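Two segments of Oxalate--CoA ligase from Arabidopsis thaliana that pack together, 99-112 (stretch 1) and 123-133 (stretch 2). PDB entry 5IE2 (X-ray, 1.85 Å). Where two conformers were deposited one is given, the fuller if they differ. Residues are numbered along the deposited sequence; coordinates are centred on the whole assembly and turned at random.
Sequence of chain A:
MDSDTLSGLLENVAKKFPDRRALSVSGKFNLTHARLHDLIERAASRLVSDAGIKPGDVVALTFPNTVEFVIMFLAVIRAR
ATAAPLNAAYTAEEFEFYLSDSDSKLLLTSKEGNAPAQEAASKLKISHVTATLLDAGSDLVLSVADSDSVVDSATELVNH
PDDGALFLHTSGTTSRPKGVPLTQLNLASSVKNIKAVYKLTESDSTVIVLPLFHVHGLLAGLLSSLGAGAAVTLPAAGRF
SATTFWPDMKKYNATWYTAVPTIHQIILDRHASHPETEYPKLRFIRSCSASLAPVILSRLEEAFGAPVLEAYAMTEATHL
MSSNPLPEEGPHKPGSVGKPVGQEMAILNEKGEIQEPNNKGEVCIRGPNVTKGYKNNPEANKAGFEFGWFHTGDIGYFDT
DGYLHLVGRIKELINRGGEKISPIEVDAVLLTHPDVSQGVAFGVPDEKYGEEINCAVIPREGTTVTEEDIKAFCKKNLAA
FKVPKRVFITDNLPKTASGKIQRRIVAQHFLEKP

Stretch 1, residues 99-112: LSDSDSKLLLTSKE
Stretch 2 (123-133) KLKISHVTATL

How do the two backbones run together? Stretch 1 begins in the last turn of a helix that includes Leu99, Ser100 and Asp101, and leaves it in a Schellman motif at Asp103 (phi/psi 58/34), where Asp103 N bonds Ser100 O at 3.1 Å and Ser104 N bonds Leu99 O at 3.2 Å. The chain turns a corner at Lys105 and continues as an extended strand through Leu107, Leu108 and Thr109. Stretch 2 leaves its own helix by the same motif at Lys125 (59/41), then extends through His128 to Thr132. The strands run parallel, their axes 35° apart, with Leu107 beside His128 (CA to CA 4.8 Å), Leu108 beside Val129 (5.1 Å) and Thr109 beside Thr130 (4.9 Å).

Which backbone donors and acceptors are satisfied across the gap? Leu107 and Thr109 each bond through N and O to the residues flanking their neighbours, His128 and Thr130, as in a parallel ladder. Leu107 N donates to Ser127 O at 2.9 Å, and Leu107 O accepts from Val129 N at 3.0 Å; Thr109 N donates to Val129 O at 3.2 Å, and Thr109 O accepts from Ala131 N at 2.9 Å. Water extends the pattern at both ends. Water 1 donates to Lys105 O (2.7 Å) and accepts from Ser127 N (3.0 Å), while water 2 accepts from Lys111 N (2.9 Å) and donates to Ala131 O (2.6 Å). This second bridge spans a gap of 3.8 Å between Lys111 N and Ala131 O.

What does the face bearing Leu107, Thr109, His128 and Thr130 contribute? His128 (chi1 t, chi2 -119°) brings its ring edge to Thr109, so that NE2 donates to Thr109 OG1 at 2.9 Å. With chi1 p, that hydroxyl donates in turn to Ser110 O at 2.8 Å, serving as acceptor and donor at once. Leu107 (t, p) lies alongside, its CD2 4.0 Å from His128 CD2. Thr130 (p) places CG2 3.8 Å from Thr109 OG1 and 3.4 Å from Ser110 O.

Where do apolar side chains close the contact? On the other face, Val129 (t) meets two leucines: its CG2 is 3.6 Å from CD1 of Leu106 (t, p), and its CB is 3.9 Å from CD2 of Leu108 (m, t). Before the strands, Ile126 (m, t) points toward stretch 1 and covers the corner, with CG2 3.6 Å from Leu106 N and CD1 4.1 Å from Leu99 CB. Leu124 (m, t) adds CD1 at 3.7 Å from Leu99 CB, joining the helix end to this apolar patch.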

# COMPACT_ATOMS: atom_id res chain seq x y z
N LEU A 99 -6.52 17.02 9.46
CA LEU A 99 -7.23 16.90 10.72
C LEU A 99 -8.64 17.48 10.58
O LEU A 99 -9.59 16.86 11.05
CB LEU A 99 -6.49 17.58 11.86
CG LEU A 99 -5.22 16.89 12.37
CD1 LEU A 99 -4.50 17.86 13.29
CD2 LEU A 99 -5.57 15.60 13.17
N SER A 100 -8.77 18.65 9.95
CA SER A 100 -10.08 19.26 9.76
C SER A 100 -10.96 18.42 8.82
O SER A 100 -12.12 18.12 9.13
CB SER A 100 -9.92 20.68 9.20
OG SER A 100 -11.19 21.22 8.90
N ASP A 101 -10.40 18.03 7.69
CA ASP A 101 -11.14 17.29 6.68
C ASP A 101 -11.66 15.92 7.12
O ASP A 101 -12.71 15.48 6.67
CB ASP A 101 -10.26 17.11 5.45
CG ASP A 101 -11.02 16.54 4.27
OD1 ASP A 101 -11.86 17.26 3.69
OD2 ASP A 101 -10.78 15.37 3.93
N SER A 102 -10.91 15.24 8.00
CA SER A 102 -11.28 13.93 8.52
C SER A 102 -12.26 14.04 9.71
O SER A 102 -12.77 13.02 10.19
CB SER A 102 -10.00 13.20 8.98
OG SER A 102 -9.40 13.93 10.05
N ASP A 103 -12.51 15.27 10.18
CA ASP A 103 -13.28 15.52 11.42
C ASP A 103 -12.69 14.85 12.67
O ASP A 103 -13.42 14.42 13.59
CB ASP A 103 -14.73 15.09 11.24
CG ASP A 103 -15.46 15.98 10.25
OD1 ASP A 103 -15.46 17.21 10.50
OD2 ASP A 103 -16.01 15.46 9.24
N SER A 104 -11.37 14.78 12.71
CA SER A 104 -10.68 14.22 13.86
C SER A 104 -11.07 14.91 15.18
O SER A 104 -11.12 16.13 15.24
CB SER A 104 -9.15 14.30 13.64
OG SER A 104 -8.78 13.35 12.65
N LYS A 105 -11.30 14.11 16.21
CA LYS A 105 -11.67 14.58 17.55
C LYS A 105 -10.54 14.37 18.55
O LYS A 105 -10.61 14.83 19.68
CB LYS A 105 -12.93 13.86 18.07
CG LYS A 105 -14.24 14.56 17.65
CD LYS A 105 -15.43 13.60 17.55
CE LYS A 105 -16.63 14.29 16.85
NZ LYS A 105 -16.83 15.70 17.31
N LEU A 106 -9.52 13.65 18.15
CA LEU A 106 -8.38 13.32 19.03
C LEU A 106 -7.15 13.05 18.14
O LEU A 106 -7.28 12.43 17.07
CB LEU A 106 -8.71 12.09 19.91
CG LEU A 106 -7.57 11.47 20.73
CD1 LEU A 106 -7.09 12.44 21.80
CD2 LEU A 106 -7.94 10.10 21.33
N LEU A 107 -5.97 13.47 18.58
CA LEU A 107 -4.71 13.19 17.90
C LEU A 107 -3.87 12.31 18.80
O LEU A 107 -3.57 12.69 19.93
CB LEU A 107 -3.93 14.48 17.60
CG LEU A 107 -2.51 14.24 17.08
CD1 LEU A 107 -2.53 13.52 15.71
CD2 LEU A 107 -1.77 15.60 16.99
N LEU A 108 -3.48 11.11 18.32
CA LEU A 108 -2.53 10.27 19.07
C LEU A 108 -1.14 10.33 18.45
O LEU A 108 -1.01 10.30 17.21
CB LEU A 108 -3.00 8.80 19.07
CG LEU A 108 -4.37 8.54 19.70
CD1 LEU A 108 -4.78 7.10 19.34
CD2 LEU A 108 -4.14 8.67 21.21
N THR A 109 -0.11 10.39 19.31
CA THR A 109 1.27 10.31 18.87
C THR A 109 2.07 9.50 19.88
O THR A 109 1.54 9.16 20.95
CB THR A 109 1.97 11.73 18.76
OG1 THR A 109 2.18 12.23 20.09
CG2 THR A 109 1.14 12.78 17.99
N SER A 110 3.34 9.26 19.58
CA SER A 110 4.25 8.71 20.56
C SER A 110 4.53 9.74 21.63
O SER A 110 4.16 10.91 21.53
CB SER A 110 5.59 8.29 19.92
OG SER A 110 6.31 9.47 19.58
N LYS A 111 5.22 9.28 22.67
CA LYS A 111 5.61 10.18 23.75
C LYS A 111 6.59 11.23 23.24
O LYS A 111 6.63 12.34 23.79
CB LYS A 111 6.30 9.39 24.88
CG LYS A 111 6.53 10.26 26.09
CD LYS A 111 7.29 9.55 27.20
CE LYS A 111 7.19 10.40 28.49
NZ LYS A 111 5.75 10.75 28.75
N GLU A 112 7.37 10.90 22.20
CA GLU A 112 8.32 11.92 21.67
C GLU A 112 7.53 13.03 20.94
O GLU A 112 7.93 14.22 20.88
CB GLU A 112 9.34 11.30 20.71
CG GLU A 112 10.31 10.31 21.29
CD GLU A 112 9.78 8.86 21.41
OE1 GLU A 112 8.61 8.57 21.05
OE2 GLU A 112 10.56 7.98 21.83
N LYS A 123 -4.12 24.45 17.19
CA LYS A 123 -4.83 25.52 16.48
C LYS A 123 -6.30 25.16 16.28
O LYS A 123 -7.18 26.01 16.36
CB LYS A 123 -4.15 25.78 15.12
CG LYS A 123 -4.84 26.81 14.26
CD LYS A 123 -3.99 27.15 13.04
CE LYS A 123 -4.74 28.01 12.02
NZ LYS A 123 -3.94 28.14 10.74
N LEU A 124 -6.59 23.87 16.08
CA LEU A 124 -7.95 23.42 15.86
C LEU A 124 -8.66 23.00 17.14
O LEU A 124 -9.78 22.52 17.06
CB LEU A 124 -7.96 22.25 14.90
CG LEU A 124 -7.51 22.47 13.46
CD1 LEU A 124 -7.30 21.09 12.72
CD2 LEU A 124 -8.52 23.36 12.71
N LYS A 125 -8.00 23.13 18.29
CA LYS A 125 -8.56 22.74 19.60
C LYS A 125 -8.94 21.26 19.65
O LYS A 125 -9.94 20.87 20.23
CB LYS A 125 -9.78 23.62 19.95
CG LYS A 125 -9.41 25.10 20.08
CD LYS A 125 -8.30 25.25 21.13
CE LYS A 125 -8.01 26.71 21.54
NZ LYS A 125 -7.26 26.78 22.86
N ILE A 126 -8.08 20.43 19.07
CA ILE A 126 -8.24 18.97 19.11
C ILE A 126 -7.31 18.40 20.19
O ILE A 126 -6.12 18.69 20.17
CB ILE A 126 -7.90 18.34 17.73
CG1 ILE A 126 -8.93 18.80 16.70
CG2 ILE A 126 -7.83 16.82 17.78
CD1 ILE A 126 -8.53 18.48 15.28
N SER A 127 -7.84 17.61 21.12
CA SER A 127 -7.02 17.01 22.16
C SER A 127 -5.85 16.17 21.62
O SER A 127 -5.96 15.51 20.60
CB SER A 127 -7.87 16.12 23.06
OG SER A 127 -9.01 16.83 23.51
N HIS A 128 -4.74 16.21 22.33
CA HIS A 128 -3.56 15.46 21.96
C HIS A 128 -3.22 14.53 23.10
O HIS A 128 -3.15 14.97 24.25
CB HIS A 128 -2.39 16.42 21.66
CG HIS A 128 -1.08 15.72 21.56
ND1 HIS A 128 -0.01 16.00 22.40
CD2 HIS A 128 -0.68 14.69 20.77
CE1 HIS A 128 0.99 15.19 22.10
NE2 HIS A 128 0.61 14.39 21.10
N VAL A 129 -3.05 13.25 22.79
CA VAL A 129 -2.68 12.24 23.78
C VAL A 129 -1.52 11.42 23.27
O VAL A 129 -1.45 11.11 22.08
CB VAL A 129 -3.90 11.30 24.08
CG1 VAL A 129 -3.49 10.07 24.93
CG2 VAL A 129 -4.99 12.14 24.76
N THR A 130 -0.60 11.08 24.15
CA THR A 130 0.55 10.30 23.74
C THR A 130 0.37 8.86 24.21
O THR A 130 -0.36 8.58 25.17
CB THR A 130 1.87 10.83 24.30
OG1 THR A 130 1.89 10.71 25.73
CG2 THR A 130 2.09 12.28 23.88
N ALA A 131 1.03 7.96 23.51
CA ALA A 131 0.96 6.52 23.78
C ALA A 131 2.35 5.92 23.88
O ALA A 131 3.20 6.13 22.98
CB ALA A 131 0.12 5.81 22.64
N THR A 132 2.60 5.14 24.94
CA THR A 132 3.92 4.53 25.16
C THR A 132 3.82 3.10 25.71
O THR A 132 3.12 2.89 26.68
CB THR A 132 4.78 5.31 26.17
OG1 THR A 132 4.71 6.69 25.86
CG2 THR A 132 6.21 4.83 26.10
N LEU A 133 4.50 2.15 25.08
CA LEU A 133 4.60 0.78 25.62
C LEU A 133 5.89 0.63 26.37
O LEU A 133 6.97 0.86 25.82
CB LEU A 133 4.54 -0.27 24.51
CG LEU A 133 4.43 -1.74 25.00
CD1 LEU A 133 3.08 -2.01 25.67
CD2 LEU A 133 4.59 -2.73 23.80
O HOH W 1 -10.80 17.20 20.88
O HOH W 2 5.81 6.50 22.94